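Local coordinates for protein ferredoxin--NADP reductase, apicoplast (Plasmodium falciparum, PDB 3JQQ) that transfers electrons between ferredoxin and NADP(H) through a bound FAD in the apicoplast, and may serve the last step of isoprenoid precursor synthesis, at residues Ile118-Tyr123 against Phe141-Lys146. The protein carries 1 engineered substitution. Residues are numbered along the deposited sequence; the frame is centred on the assembly and turned at random.
Sequences IKIHKY and FIKNLK. With FAD (flavin-adenine dinucleotide), chain I.
Ile-142, on the last turn of helix 137-144, is the side chain shared by both isoleucines of the strand: it points at strand 114-123 and lies against Ile-118 and Ile-120, two residues apart on the same side of the strand. Ile-120 brings the end of its longer branch, CD1, up to CB of Ile-142 at 4.0 Å, with CG2 of Ile-142 equally near, so one methyl rests beside the branch point. The bend at chi2 (-55°) directs that methyl toward the helix. Ile-118, by contrast, keeps its longer branch extended (chi2 180°), and its end meets that of Ile-142; their exact positions are doubtful, because the modelled methyls are closer than carbons can sit. At the outer margin, CG2 of Ile-120 meets CG of Lys-143 at 4.1 Å, the two chains crossing at about a right angle, while the ammonium group of Lys-143 leads away to a salt bridge with Glu-34. All the contacts across the pair are thus apolar.

Polar work falls to the strand's cofactor contacts. Between the two isoleucines, Lys-119 points away from the helix, and its backbone N donates to O2 of the FAD at 3.0 Å (N-H...O angle 158°), an atom that Ile-118 also borders through its CA; its NZ forms a salt bridge with the bound adenosine-2'-5'-diphosphate. Further along, the Tyr-123 ring has the adenine over one face, N3A of FAD lying 3.6 Å above the ring centre. This alternation, isoleucine side chains turned to the helix and Lys-119 turned away, belongs to the FAD-binding domain of plant-type ferredoxin-NADP+ reductases, an antiparallel beta-barrel capped by a short helix beside the FAD pyrophosphate.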
# COMPACT_ATOMS: atom_id res chain seq x y z
N ILE B 118 -3.09 -13.79 -5.39
CA ILE B 118 -3.75 -12.49 -5.31
C ILE B 118 -4.52 -12.32 -4.01
O ILE B 118 -5.46 -13.06 -3.73
CB ILE B 118 -4.71 -12.28 -6.50
CG1 ILE B 118 -3.94 -12.36 -7.82
CG2 ILE B 118 -5.43 -10.94 -6.37
CD1 ILE B 118 -4.81 -12.16 -9.03
N LYS B 119 -4.09 -11.34 -3.22
CA LYS B 119 -4.79 -10.95 -2.01
C LYS B 119 -6.05 -10.18 -2.40
O LYS B 119 -6.00 -9.31 -3.27
CB LYS B 119 -3.88 -10.07 -1.15
CG LYS B 119 -4.41 -9.72 0.25
CD LYS B 119 -3.49 -8.70 0.91
CE LYS B 119 -4.12 -8.06 2.15
NZ LYS B 119 -3.73 -8.75 3.42
N ILE B 120 -7.17 -10.52 -1.79
CA ILE B 120 -8.43 -9.85 -2.07
C ILE B 120 -8.63 -8.70 -1.10
O ILE B 120 -8.81 -8.92 0.10
CB ILE B 120 -9.62 -10.82 -2.01
CG1 ILE B 120 -9.41 -11.99 -2.97
CG2 ILE B 120 -10.93 -10.10 -2.32
CD1 ILE B 120 -9.14 -11.57 -4.41
N HIS B 121 -8.56 -7.48 -1.62
CA HIS B 121 -8.67 -6.28 -0.81
C HIS B 121 -10.13 -5.91 -0.55
O HIS B 121 -10.95 -5.90 -1.47
CB HIS B 121 -7.93 -5.13 -1.49
CG HIS B 121 -6.45 -5.35 -1.61
ND1 HIS B 121 -5.54 -4.75 -0.78
CD2 HIS B 121 -5.73 -6.13 -2.46
CE1 HIS B 121 -4.32 -5.14 -1.10
NE2 HIS B 121 -4.41 -5.97 -2.12
N LYS B 122 -10.45 -5.61 0.70
CA LYS B 122 -11.82 -5.28 1.11
C LYS B 122 -11.89 -3.96 1.87
O LYS B 122 -10.96 -3.59 2.58
CB LYS B 122 -12.39 -6.38 2.01
CG LYS B 122 -12.95 -7.58 1.29
CD LYS B 122 -13.81 -8.42 2.23
CE LYS B 122 -13.00 -8.98 3.40
NZ LYS B 122 -13.85 -9.76 4.35
N TYR B 123 -13.02 -3.27 1.74
CA TYR B 123 -13.36 -2.15 2.61
C TYR B 123 -14.87 -2.11 2.79
O TYR B 123 -15.60 -2.85 2.13
CB TYR B 123 -12.86 -0.82 2.03
CG TYR B 123 -13.32 -0.55 0.62
CD1 TYR B 123 -12.74 -1.21 -0.46
CD2 TYR B 123 -14.32 0.38 0.35
CE1 TYR B 123 -13.15 -0.97 -1.75
CE2 TYR B 123 -14.74 0.63 -0.94
CZ TYR B 123 -14.15 -0.05 -1.99
OH TYR B 123 -14.56 0.19 -3.28
N PHE B 141 -12.98 -8.75 -9.11
CA PHE B 141 -12.99 -9.53 -10.34
C PHE B 141 -12.43 -10.93 -10.10
O PHE B 141 -13.00 -11.92 -10.56
CB PHE B 141 -12.20 -8.78 -11.43
CG PHE B 141 -11.77 -9.64 -12.59
CD1 PHE B 141 -12.67 -10.01 -13.57
CD2 PHE B 141 -10.45 -10.04 -12.71
CE1 PHE B 141 -12.27 -10.79 -14.64
CE2 PHE B 141 -10.04 -10.82 -13.77
CZ PHE B 141 -10.95 -11.20 -14.74
N ILE B 142 -11.32 -11.02 -9.37
CA ILE B 142 -10.74 -12.32 -9.03
C ILE B 142 -11.65 -13.08 -8.09
O ILE B 142 -11.83 -14.29 -8.22
CB ILE B 142 -9.36 -12.16 -8.38
CG1 ILE B 142 -8.40 -11.49 -9.37
CG2 ILE B 142 -8.81 -13.51 -7.93
CD1 ILE B 142 -7.23 -10.80 -8.69
N LYS B 143 -12.22 -12.36 -7.13
CA LYS B 143 -13.15 -12.94 -6.17
C LYS B 143 -14.20 -13.73 -6.93
O LYS B 143 -14.50 -14.87 -6.59
CB LYS B 143 -13.84 -11.82 -5.39
CG LYS B 143 -14.10 -12.11 -3.93
CD LYS B 143 -14.89 -13.38 -3.71
CE LYS B 143 -15.45 -13.41 -2.29
NZ LYS B 143 -15.30 -14.74 -1.66
N ASN B 144 -14.75 -13.11 -7.97
CA ASN B 144 -15.85 -13.67 -8.73
C ASN B 144 -15.43 -14.64 -9.84
O ASN B 144 -16.28 -15.26 -10.47
CB ASN B 144 -16.71 -12.54 -9.31
CG ASN B 144 -17.40 -11.72 -8.23
OD1 ASN B 144 -18.15 -12.25 -7.42
ND2 ASN B 144 -17.15 -10.41 -8.22
N LEU B 145 -14.13 -14.76 -10.07
CA LEU B 145 -13.63 -15.65 -11.13
C LEU B 145 -14.04 -17.10 -10.94
O LEU B 145 -13.97 -17.64 -9.83
CB LEU B 145 -12.10 -15.56 -11.25
CG LEU B 145 -11.51 -14.54 -12.23
CD1 LEU B 145 -9.99 -14.48 -12.10
CD2 LEU B 145 -11.92 -14.87 -13.66
N LYS B 146 -14.46 -17.73 -12.03
CA LYS B 146 -14.78 -19.15 -12.03
C LYS B 146 -13.73 -19.94 -12.80
O LYS B 146 -13.00 -19.39 -13.63
CB LYS B 146 -16.15 -19.41 -12.65
CG LYS B 146 -17.32 -18.75 -11.94
CD LYS B 146 -18.64 -19.14 -12.60
CE LYS B 146 -19.83 -18.50 -11.90
NZ LYS B 146 -19.86 -17.02 -12.06
PA FAD I . -7.73 -1.02 -6.10
O1A FAD I . -6.72 -0.56 -7.12
O2A FAD I . -9.13 -0.95 -6.66
O5B FAD I . -7.59 -0.16 -4.74
C5B FAD I . -6.40 -0.21 -3.98
C4B FAD I . -6.71 -0.32 -2.49
O4B FAD I . -7.59 0.71 -2.08
C3B FAD I . -7.40 -1.64 -2.17
O3B FAD I . -6.95 -2.08 -0.92
C2B FAD I . -8.87 -1.26 -2.08
O2B FAD I . -9.53 -2.06 -1.12
C1B FAD I . -8.84 0.19 -1.65
N9A FAD I . -9.93 0.98 -2.25
C8A FAD I . -10.25 1.07 -3.57
N7A FAD I . -11.32 1.90 -3.70
C5A FAD I . -11.68 2.34 -2.47
C6A FAD I . -12.68 3.19 -2.03
N6A FAD I . -13.57 3.67 -2.89
N1A FAD I . -12.80 3.45 -0.68
C2A FAD I . -11.93 2.87 0.22
N3A FAD I . -10.94 2.02 -0.23
C4A FAD I . -10.81 1.76 -1.55
N1 FAD I . -0.72 -8.01 -5.37
C2 FAD I . -1.01 -9.33 -5.09
O2 FAD I . -2.06 -9.60 -4.50
N3 FAD I . -0.13 -10.33 -5.45
C4 FAD I . 1.04 -10.01 -6.10
O4 FAD I . 1.83 -10.90 -6.43
C4X FAD I . 1.34 -8.69 -6.39
N5 FAD I . 2.51 -8.37 -7.04
C5X FAD I . 2.79 -7.05 -7.32
C6 FAD I . 3.97 -6.73 -7.98
C7 FAD I . 4.26 -5.40 -8.26
C7M FAD I . 5.54 -5.06 -8.97
C8 FAD I . 3.37 -4.40 -7.89
C8M FAD I . 3.67 -2.96 -8.19
C9 FAD I . 2.19 -4.72 -7.24
C9A FAD I . 1.89 -6.04 -6.94
N10 FAD I . 0.70 -6.36 -6.30
C10 FAD I . 0.44 -7.68 -6.02
C1' FAD I . -0.37 -5.31 -6.04
C2' FAD I . -1.54 -5.43 -7.03
O2' FAD I . -1.09 -5.08 -8.31
C3' FAD I . -2.75 -4.53 -6.74
O3' FAD I . -2.34 -3.24 -6.36
C4' FAD I . -3.71 -5.10 -5.70
O4' FAD I . -4.29 -6.29 -6.21
C5' FAD I . -4.84 -4.11 -5.42
O5' FAD I . -5.53 -3.90 -6.63
P FAD I . -7.12 -3.69 -6.67
O1P FAD I . -7.54 -3.25 -8.05
O2P FAD I . -7.86 -4.95 -6.26
O3P FAD I . -7.39 -2.51 -5.61